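Side-chain contacts in CpuTA1 (Curtobacterium pusillum, PDB 5K3W), which belongs to the class IV aminotransferases, of fold type IV, and holds pyridoxal-5'-phosphate in its pocket: residues A102-R105 against S106-G109; R253-S256 against A257-R261. All coordinates share one frame; numbering follows the deposited sequence.

Interaction 1. Residues A102-R105 against S106-G109; sequences ADYR and SRNG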
# COMPACT_ATOMS: atom_id res chain seq x y z
N ALA A 102 6.65 -28.82 -4.20
CA ALA A 102 6.53 -30.27 -4.20
C ALA A 102 5.07 -30.68 -4.18
O ALA A 102 4.66 -31.57 -4.94
CB ALA A 102 7.30 -30.86 -3.00
N ASP A 103 4.25 -30.03 -3.34
CA ASP A 103 2.85 -30.41 -3.24
C ASP A 103 2.08 -30.06 -4.50
O ASP A 103 1.23 -30.84 -4.96
CB ASP A 103 2.19 -29.74 -2.04
CG ASP A 103 0.71 -30.02 -1.98
OD1 ASP A 103 0.32 -31.05 -1.38
OD2 ASP A 103 -0.07 -29.22 -2.56
N TYR A 104 2.35 -28.90 -5.08
CA TYR A 104 1.69 -28.55 -6.33
C TYR A 104 1.96 -29.61 -7.40
O TYR A 104 1.04 -30.05 -8.10
CB TYR A 104 2.15 -27.18 -6.82
CG TYR A 104 1.38 -26.73 -8.03
CD1 TYR A 104 1.75 -27.15 -9.31
CD2 TYR A 104 0.25 -25.90 -7.91
CE1 TYR A 104 1.05 -26.77 -10.43
CE2 TYR A 104 -0.47 -25.50 -9.03
CZ TYR A 104 -0.06 -25.94 -10.29
OH TYR A 104 -0.76 -25.57 -11.41
N ARG A 105 3.22 -30.04 -7.54
CA ARG A 105 3.54 -30.96 -8.61
C ARG A 105 3.04 -32.37 -8.33
O ARG A 105 2.69 -33.10 -9.26
CB ARG A 105 5.05 -30.96 -8.87
CG ARG A 105 5.52 -29.73 -9.65
CD ARG A 105 6.95 -29.33 -9.31
NE ARG A 105 7.93 -30.34 -9.71
CZ ARG A 105 8.34 -30.51 -10.96
NH1 ARG A 105 7.85 -29.75 -11.93
NH2 ARG A 105 9.22 -31.45 -11.26
N SER A 106 2.97 -32.77 -7.07
CA SER A 106 2.54 -34.14 -6.81
C SER A 106 1.06 -34.30 -7.10
O SER A 106 0.61 -35.40 -7.45
CB SER A 106 2.87 -34.56 -5.38
OG SER A 106 2.02 -33.94 -4.45
N ARG A 107 0.28 -33.21 -6.99
CA ARG A 107 -1.14 -33.23 -7.33
C ARG A 107 -1.41 -32.91 -8.79
O ARG A 107 -2.27 -33.55 -9.41
CB ARG A 107 -1.90 -32.23 -6.45
CG ARG A 107 -1.95 -32.60 -4.99
CD ARG A 107 -2.75 -31.58 -4.20
NE ARG A 107 -2.23 -30.22 -4.31
CZ ARG A 107 -2.82 -29.25 -4.99
NH1 ARG A 107 -3.97 -29.47 -5.61
NH2 ARG A 107 -2.28 -28.05 -5.03
N ASN A 108 -0.70 -31.93 -9.36
CA ASN A 108 -1.00 -31.43 -10.70
C ASN A 108 -0.02 -31.92 -11.75
O ASN A 108 -0.18 -31.56 -12.92
CB ASN A 108 -1.02 -29.90 -10.69
CG ASN A 108 -2.00 -29.35 -9.69
OD1 ASN A 108 -3.20 -29.58 -9.82
ND2 ASN A 108 -1.51 -28.65 -8.68
N GLY A 109 0.95 -32.74 -11.36
CA GLY A 109 2.06 -33.12 -12.23
C GLY A 109 2.98 -31.94 -12.45
O GLY A 109 2.84 -30.87 -11.85
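Ser106 meets the turn before it twice: its backbone N donates to Ala102 O at 3.0 Å, and its hydroxyl OG gives a longer bond, 3.2 Å, to Asp103 O. OG lies between its own backbone N and carbonyl carbon (chi1 73°), which folds it back over the helix. Arg107 N also donates to Asp103 O, from the same face of that carbonyl plane as the Ser106 hydroxyl, so one oxygen is gripped by two donors.

The side chain of Arg107 bends at chi3 and reaches back to Asp103, an i, i+4 pair. NE meets Asp103 OD2 at 3.0 Å in a salt bridge: the oxygen sits at the guanidinium edge, near its plane, but is itself approached from above the carboxylate plane. Thr5 OG1 bonds both Asp103 OD2 and Arg107 NH2.

Asn108 lies across the Tyr104 ring, its side chain about 4 Å from bound 3-aminobenzoic acid. Its ND2 stands 3.2 Å above the plane, over the ring centre, while CB makes an off-centre CH-pi contact with the same face. The ring and amide planes are 48° apart. Asn108 N closes the helical bond to Tyr104 O at 2.9 Å; ND2 turns to that oxygen too, weakly. With CG anti to the backbone N (chi1 -174°), Tyr104 carries its ring beneath this amide and against strand 131-138.

Gly109 leaves the helix with positive phi, its N bonding weakly to Arg105 O while Arg105 CA makes a CA-H...O contact with Gly109 O at 3.3 Å.

Arg107 NH2 and Asn108 ND2 both donate to Arg3 O, so the N-terminal residues are bonded to the end of helix 90-108, and these shared partners should limit how far the guanidinium and the amide can turn.

Interaction 2. Residues R253-S256 against A257-R261; sequences RRIS and ADELR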
# COMPACT_ATOMS: atom_id res chain seq x y z
N ARG A 253 24.19 2.96 -12.57
CA ARG A 253 24.42 4.40 -12.53
C ARG A 253 23.08 5.12 -12.50
O ARG A 253 22.01 4.51 -12.61
CB ARG A 253 25.25 4.85 -13.72
CG ARG A 253 24.62 4.50 -15.03
CD ARG A 253 24.61 5.69 -15.97
NE ARG A 253 25.96 6.08 -16.35
CZ ARG A 253 26.23 6.76 -17.45
NH1 ARG A 253 25.25 7.12 -18.27
NH2 ARG A 253 27.49 7.08 -17.74
N ARG A 254 23.16 6.43 -12.33
CA ARG A 254 22.00 7.29 -12.51
C ARG A 254 21.79 7.54 -13.99
O ARG A 254 22.73 7.91 -14.71
CB ARG A 254 22.18 8.61 -11.78
CG ARG A 254 22.37 8.41 -10.32
CD ARG A 254 22.07 9.65 -9.51
NE ARG A 254 22.49 9.38 -8.15
CZ ARG A 254 23.77 9.33 -7.78
NH1 ARG A 254 24.72 9.57 -8.68
NH2 ARG A 254 24.08 9.05 -6.51
N ILE A 255 20.56 7.34 -14.44
CA ILE A 255 20.19 7.47 -15.83
C ILE A 255 19.08 8.51 -15.89
O ILE A 255 17.95 8.25 -15.47
CB ILE A 255 19.74 6.12 -16.40
CG1 ILE A 255 20.85 5.09 -16.18
CG2 ILE A 255 19.33 6.25 -17.87
CD1 ILE A 255 20.50 3.68 -16.63
N SER A 256 19.40 9.70 -16.38
CA SER A 256 18.37 10.71 -16.53
C SER A 256 17.32 10.24 -17.53
O SER A 256 17.60 9.44 -18.44
CB SER A 256 18.98 12.03 -17.00
OG SER A 256 19.28 11.97 -18.39
N ALA A 257 16.09 10.73 -17.37
CA ALA A 257 15.04 10.43 -18.34
C ALA A 257 15.47 10.79 -19.76
O ALA A 257 15.05 10.15 -20.72
CB ALA A 257 13.75 11.17 -17.98
N ASP A 258 16.33 11.80 -19.91
CA ASP A 258 16.83 12.16 -21.24
C ASP A 258 17.68 11.04 -21.83
O ASP A 258 17.47 10.63 -22.98
CB ASP A 258 17.62 13.46 -21.16
CG ASP A 258 17.39 14.34 -22.37
OD1 ASP A 258 16.36 14.13 -23.06
OD2 ASP A 258 18.22 15.24 -22.64
N GLU A 259 18.65 10.54 -21.06
CA GLU A 259 19.46 9.42 -21.54
C GLU A 259 18.58 8.23 -21.92
O GLU A 259 18.85 7.54 -22.91
CB GLU A 259 20.47 9.01 -20.47
CG GLU A 259 21.34 7.83 -20.89
CD GLU A 259 22.41 7.47 -19.87
OE1 GLU A 259 22.83 6.29 -19.84
OE2 GLU A 259 22.83 8.36 -19.09
N LEU A 260 17.51 8.00 -21.17
CA LEU A 260 16.60 6.89 -21.46
C LEU A 260 16.02 6.98 -22.87
O LEU A 260 15.86 5.96 -23.56
CB LEU A 260 15.50 6.88 -20.41
CG LEU A 260 14.56 5.72 -20.19
CD1 LEU A 260 15.30 4.58 -19.54
CD2 LEU A 260 13.40 6.22 -19.31
N ARG A 261 15.66 8.19 -23.32
CA ARG A 261 15.12 8.38 -24.66
C ARG A 261 16.14 8.04 -25.74
O ARG A 261 15.76 7.55 -26.81
CB ARG A 261 14.68 9.82 -24.87
CG ARG A 261 13.95 10.42 -23.71
CD ARG A 261 12.46 10.23 -23.85
NE ARG A 261 11.74 10.73 -22.68
CZ ARG A 261 10.46 10.48 -22.44
NH1 ARG A 261 9.76 9.74 -23.29
NH2 ARG A 261 9.88 10.97 -21.35
O HOH W 1 21.96 10.06 -17.39
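Arg253 and Glu259 form the charged part of this contact, a salt bridge in which NH1 faces both carboxylate oxygens, OE2 at 2.8 Å being the nearer and OE1 lying at 3.0 Å. The carboxylate comes to the edge of the guanidinium, near its plane, but the two flat groups are turned 78° apart. Glu259 gets there by stretching out: CG is anti to the backbone N (chi1 179°) and the chain stays extended beyond it. Arg253 instead bends at chi2 and chi3, and its NE is paired with Glu251.

The hydrogen bonds centre on Ser256, the N-cap of helix 257-261. Its OG accepts from Glu259 N at 3.1 Å in an almost straight bond, 173° at the hydrogen, and its carbonyl O takes Leu260 N in the first regular turn. One water accepts from Ser256 N at 2.8 Å and donates to Glu259 OE2 at 2.6 Å, so this oxygen serves both the water and the arginine.

In van der Waals contact, Ile255 CG2 touches the Glu259 side chain, 4.0 Å from CG and 3.9 Å from CD, crossing it at about a right angle.

Together these join the end of strand 250-253 to the short helix that follows. Ile255 packs on strand 220-224, Leu260 reaches strands 212-217 and 195-199, and at the C-terminal end of the helix Arg261 forms a salt bridge with Asp282.

Interaction 1 comes first along the chain and closes before interaction 2 opens; both belong to the class IV aminotransferase part of the protein. Their centres are about 45 Å apart, nearest atoms about 35 Å, and they lie on opposite sides of the chain's centre without touching. They share no helix or sheet: residues 102-109 finish helix 90-108 beside the six-stranded antiparallel sheet, while residues 253-261 lead from an outermost strand of the five-stranded mixed sheet into helix 257-261. One therefore ends a helix and the other begins one. They are separate local ties in two different sheet-and-helix regions, with no direct contact to couple them; the side chain of Leu260 is about 14 Å from the bound pyridoxal-5'-phosphate.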